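Local structure of aminopentol aminotransferase (Sphingopyxis macrogoltabida, 6HBS) at residues D79-R82 with L83-D86; Y359-A362 with A363-K367. The protein uses pyridoxal 5'-phosphate to deaminate aminopentol, the hydrolysed form of fumonisin B1, passing the amino group preferably to pyruvate. All coordinates share one frame; numbering follows the deposited sequence.

Interaction 1. Residues D79-R82 with L83-D86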
loop_
_atom_site.group_PDB
_atom_site.type_symbol
_atom_site.label_atom_id
_atom_site.label_comp_id
_atom_site.label_asym_id
_atom_site.label_seq_id
_atom_site.Cartn_x
_atom_site.Cartn_y
_atom_site.Cartn_z
ATOM N N ASP A 79 4.535 7.581 18.936
ATOM C CA ASP A 79 5.649 8.467 19.313
ATOM C C ASP A 79 6.833 7.653 19.842
ATOM O O ASP A 79 7.959 7.900 19.449
ATOM C CB ASP A 79 5.250 9.436 20.425
ATOM C CG ASP A 79 4.261 10.523 20.089
ATOM O OD1 ASP A 79 4.102 10.858 18.893
ATOM O OD2 ASP A 79 3.723 11.097 21.063
ATOM N N ALA A 80 6.573 6.728 20.765
ATOM C CA ALA A 80 7.632 5.927 21.368
ATOM C C ALA A 80 8.384 5.115 20.296
ATOM O O ALA A 80 9.612 4.970 20.360
ATOM C CB ALA A 80 7.078 5.033 22.449
ATOM N N GLN A 81 7.653 4.542 19.335
ATOM C CA GLN A 81 8.303 3.773 18.279
ATOM C C GLN A 81 9.029 4.711 17.303
ATOM O O GLN A 81 10.090 4.380 16.826
ATOM C CB GLN A 81 7.299 2.871 17.548
ATOM C CG GLN A 81 7.946 1.977 16.497
ATOM C CD GLN A 81 8.952 1.046 17.143
ATOM O OE1 GLN A 81 8.716 0.516 18.224
ATOM N NE2 GLN A 81 10.083 0.859 16.482
ATOM N N ARG A 82 8.484 5.888 17.030
ATOM C CA ARG A 82 9.134 6.814 16.121
ATOM C C ARG A 82 10.543 7.211 16.624
ATOM O O ARG A 82 11.450 7.454 15.801
ATOM C CB ARG A 82 8.235 8.026 15.894
ATOM C CG ARG A 82 8.557 8.816 14.633
ATOM C CD ARG A 82 7.517 9.907 14.391
ATOM N NE ARG A 82 6.159 9.374 14.352
ATOM C CZ ARG A 82 5.207 9.610 15.253
ATOM N NH1 ARG A 82 5.495 10.297 16.340
ATOM N NH2 ARG A 82 3.975 9.157 15.060
ATOM N N LEU A 83 10.736 7.243 17.945
ATOM C CA LEU A 83 12.054 7.556 18.521
ATOM C C LEU A 83 13.048 6.421 18.243
ATOM O O LEU A 83 14.265 6.646 18.354
ATOM C CB LEU A 83 11.952 7.772 20.036
ATOM C CG LEU A 83 11.220 9.029 20.481
ATOM C CD1 LEU A 83 11.165 9.111 21.989
ATOM C CD2 LEU A 83 11.860 10.269 19.896
ATOM N N LEU A 84 12.546 5.199 18.029
ATOM C CA LEU A 84 13.369 4.045 17.818
ATOM C C LEU A 84 13.680 3.909 16.323
ATOM O O LEU A 84 14.833 4.079 15.940
ATOM C CB LEU A 84 12.707 2.792 18.385
ATOM C CG LEU A 84 12.486 2.846 19.889
ATOM C CD1 LEU A 84 11.635 1.668 20.358
ATOM C CD2 LEU A 84 13.828 2.870 20.613
ATOM N N GLY A 85 12.644 3.652 15.508
ATOM C CA GLY A 85 12.794 3.476 14.075
ATOM C C GLY A 85 11.478 3.067 13.432
ATOM O O GLY A 85 10.585 2.565 14.101
ATOM N N ASP A 86 11.360 3.360 12.141
ATOM C CA ASP A 86 10.147 3.118 11.384
ATOM C C ASP A 86 10.484 2.192 10.210
ATOM O O ASP A 86 10.334 1.002 10.327
ATOM C CB ASP A 86 9.476 4.434 10.984
ATOM C CG ASP A 86 8.114 4.218 10.336
ATOM O OD1 ASP A 86 7.593 3.103 10.508
ATOM O OD2 ASP A 86 7.586 5.175 9.685
#
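The carboxamide of Q81 reaches forward along the chain and gives an NE2 hydrogen to the carbonyl O of G85, 3.0 Å away and nearly straight at 168°. That oxygen lies almost in the amide plane of Q81. With CG anti to the backbone N (chi1 -176°), a bend at chi2 brings the amide alongside L84 and up to G85, NE2 of Q81 lying 3.8 Å from L84 CB. The carbonyl O of Q81 is gripped twice. G85 N approaches Q81 O nearly end-on at 3.0 Å, while L84 N, 2.9 Å from the same Q81 O, sits above the carbonyl plane. Just before this, L83 N still makes the i to i+4 helical bond to D79 O (3.2 Å). R82 turns back along the helix to D79, forming a salt bridge in which R82 NH1 meets the anti lone pair of D79 OD1 at 3.0 Å, within the guanidinium plane. This pairing may temper the charge of R82, which lies close to R82 of the second subunit. D86 OD1 accepts from V293 N of helix 292-307. The bonds to D79 O, Q81 O and G85 O mark a helix C-terminus at the dimer interface, where G85, extended at phi 175°, first leaves the helical path.

Interaction 2. Residues Y359-A362 with A363-K367; sequences YAWA and AACLK
C365 SG sits squarely over one face of the W361 indole, one helical turn further on. C365 SG lies 4.0 Å from the centroid of the W361 six-membered ring and only 13° off the ring normal, so the sulfur rests on the pi face and not at the edge. The ring atom nearest to C365 SG is W361 CE2, at 3.9 Å. Two torsions bring this about: W361 has CG anti to its own N (chi1 -178°), and C365 carries SG anti to the carbonyl carbon (chi1 -71°), which tips the sulfur back toward the preceding turn. The indole packs on T396, A399 and V403 of helix 386-405, and its ring also meets those of F400 and, edge-to-face, F349. C365 itself touches A399. Y359 projects elsewhere and hydrogen-bonds through OH to L30 O. The alanine methyls touch only nearby backbone within these residues, A364 CB lying 3.4 Å from A360 O. The main chain is regularly hydrogen-bonded as far as C365: A363 N bonds to Y359 O at 2.9 Å and C365 N to W361 O at 3.0 Å, whereas L366 N to A362 O is weak. What results is an i to i+4 Cys sulfur-aromatic contact on the buried side of helix 356-367, packed against helix 386-405.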
loop_
_atom_site.group_PDB
_atom_site.type_symbol
_atom_site.label_atom_id
_atom_site.label_comp_id
_atom_site.label_asym_id
_atom_site.label_seq_id
_atom_site.Cartn_x
_atom_site.Cartn_y
_atom_site.Cartn_z
ATOM N N TYR A 359 -29.753 12.687 -1.340
ATOM C CA TYR A 359 -28.717 13.644 -1.673
ATOM C C TYR A 359 -29.037 14.965 -0.987
ATOM O O TYR A 359 -28.175 15.591 -0.300
ATOM C CB TYR A 359 -28.556 13.758 -3.194
ATOM C CG TYR A 359 -27.549 12.801 -3.776
ATOM C CD1 TYR A 359 -27.527 11.459 -3.421
ATOM C CD2 TYR A 359 -26.560 13.248 -4.639
ATOM C CE1 TYR A 359 -26.594 10.580 -3.966
ATOM C CE2 TYR A 359 -25.598 12.389 -5.159
ATOM C CZ TYR A 359 -25.624 11.048 -4.839
ATOM O OH TYR A 359 -24.666 10.210 -5.330
ATOM N N ALA A 360 -30.299 15.381 -1.121
ATOM C CA ALA A 360 -30.704 16.694 -0.607
ATOM C C ALA A 360 -30.612 16.704 0.932
ATOM O O ALA A 360 -30.136 17.676 1.536
ATOM C CB ALA A 360 -32.098 17.029 -1.106
ATOM N N TRP A 361 -31.011 15.601 1.561
ATOM C CA TRP A 361 -31.012 15.458 3.010
ATOM C C TRP A 361 -29.571 15.465 3.539
ATOM O O TRP A 361 -29.289 16.131 4.494
ATOM C CB TRP A 361 -31.727 14.164 3.404
ATOM C CG TRP A 361 -31.818 13.939 4.877
ATOM C CD1 TRP A 361 -32.660 14.571 5.756
ATOM C CD2 TRP A 361 -31.045 13.004 5.649
ATOM N NE1 TRP A 361 -32.447 14.100 7.025
ATOM C CE2 TRP A 361 -31.454 13.144 6.993
ATOM C CE3 TRP A 361 -30.023 12.094 5.344
ATOM C CZ2 TRP A 361 -30.908 12.369 8.016
ATOM C CZ3 TRP A 361 -29.498 11.315 6.345
ATOM C CH2 TRP A 361 -29.911 11.482 7.672
ATOM N N ALA A 362 -28.685 14.703 2.881
ATOM C CA ALA A 362 -27.290 14.630 3.294
ATOM C C ALA A 362 -26.668 16.024 3.194
ATOM O O ALA A 362 -25.951 16.441 4.083
ATOM C CB ALA A 362 -26.534 13.589 2.459
ATOM N N ALA A 363 -26.979 16.761 2.118
ATOM C CA ALA A 363 -26.364 18.072 1.927
ATOM C C ALA A 363 -26.860 19.035 3.010
ATOM O O ALA A 363 -26.098 19.863 3.488
ATOM C CB ALA A 363 -26.651 18.629 0.553
ATOM N N ALA A 364 -28.153 18.932 3.353
ATOM C CA ALA A 364 -28.774 19.805 4.363
ATOM C C ALA A 364 -28.148 19.512 5.731
ATOM O O ALA A 364 -27.970 20.399 6.531
ATOM C CB ALA A 364 -30.275 19.609 4.374
ATOM N N CYS A 365 -27.758 18.257 5.972
ATOM C CA CYS A 365 -27.071 17.913 7.225
ATOM C C CYS A 365 -25.703 18.617 7.348
ATOM O O CYS A 365 -25.285 18.926 8.471
ATOM C CB CYS A 365 -26.864 16.418 7.374
ATOM S SG CYS A 365 -28.358 15.458 7.707
ATOM N N LEU A 366 -25.002 18.861 6.227
ATOM C CA LEU A 366 -23.695 19.591 6.258
ATOM C C LEU A 366 -23.858 20.956 6.930
ATOM O O LEU A 366 -23.010 21.349 7.715
ATOM C CB LEU A 366 -23.126 19.817 4.854
ATOM C CG LEU A 366 -22.575 18.597 4.123
ATOM C CD1 LEU A 366 -22.177 18.966 2.683
ATOM C CD2 LEU A 366 -21.395 17.982 4.855
ATOM N N LYS A 367 -24.949 21.664 6.619
ATOM C CA LYS A 367 -25.187 23.006 7.181
ATOM C C LYS A 367 -25.278 22.961 8.702
ATOM O O LYS A 367 -24.929 23.930 9.358
ATOM C CB LYS A 367 -26.508 23.607 6.696
ATOM C CG LYS A 367 -26.554 23.984 5.224
ATOM C CD LYS A 367 -27.249 25.324 4.993
ATOM C CE LYS A 367 -28.351 25.262 3.960
ATOM N NZ LYS A 367 -27.883 24.603 2.717
#

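Following the chain from the N terminus, interaction 1 comes first, where helix 72-82 runs out into the loop that leads to helix 94-105. Interaction 2 comes much later, wholly within helix 356-367, just ahead of the short strand 370-371. Each joins consecutive residues, so neither closes a long loop; they stand in series, neither nesting nor crossing, with the seven-stranded sheet formed from chain between them. Their centres are 42 Å apart and their nearest atoms about 29 Å, without touching. Residues 79-86 connect a helix end to helix 292-307 and the second subunit, whereas residues 359-367 pack against helix 386-405 within their own chain.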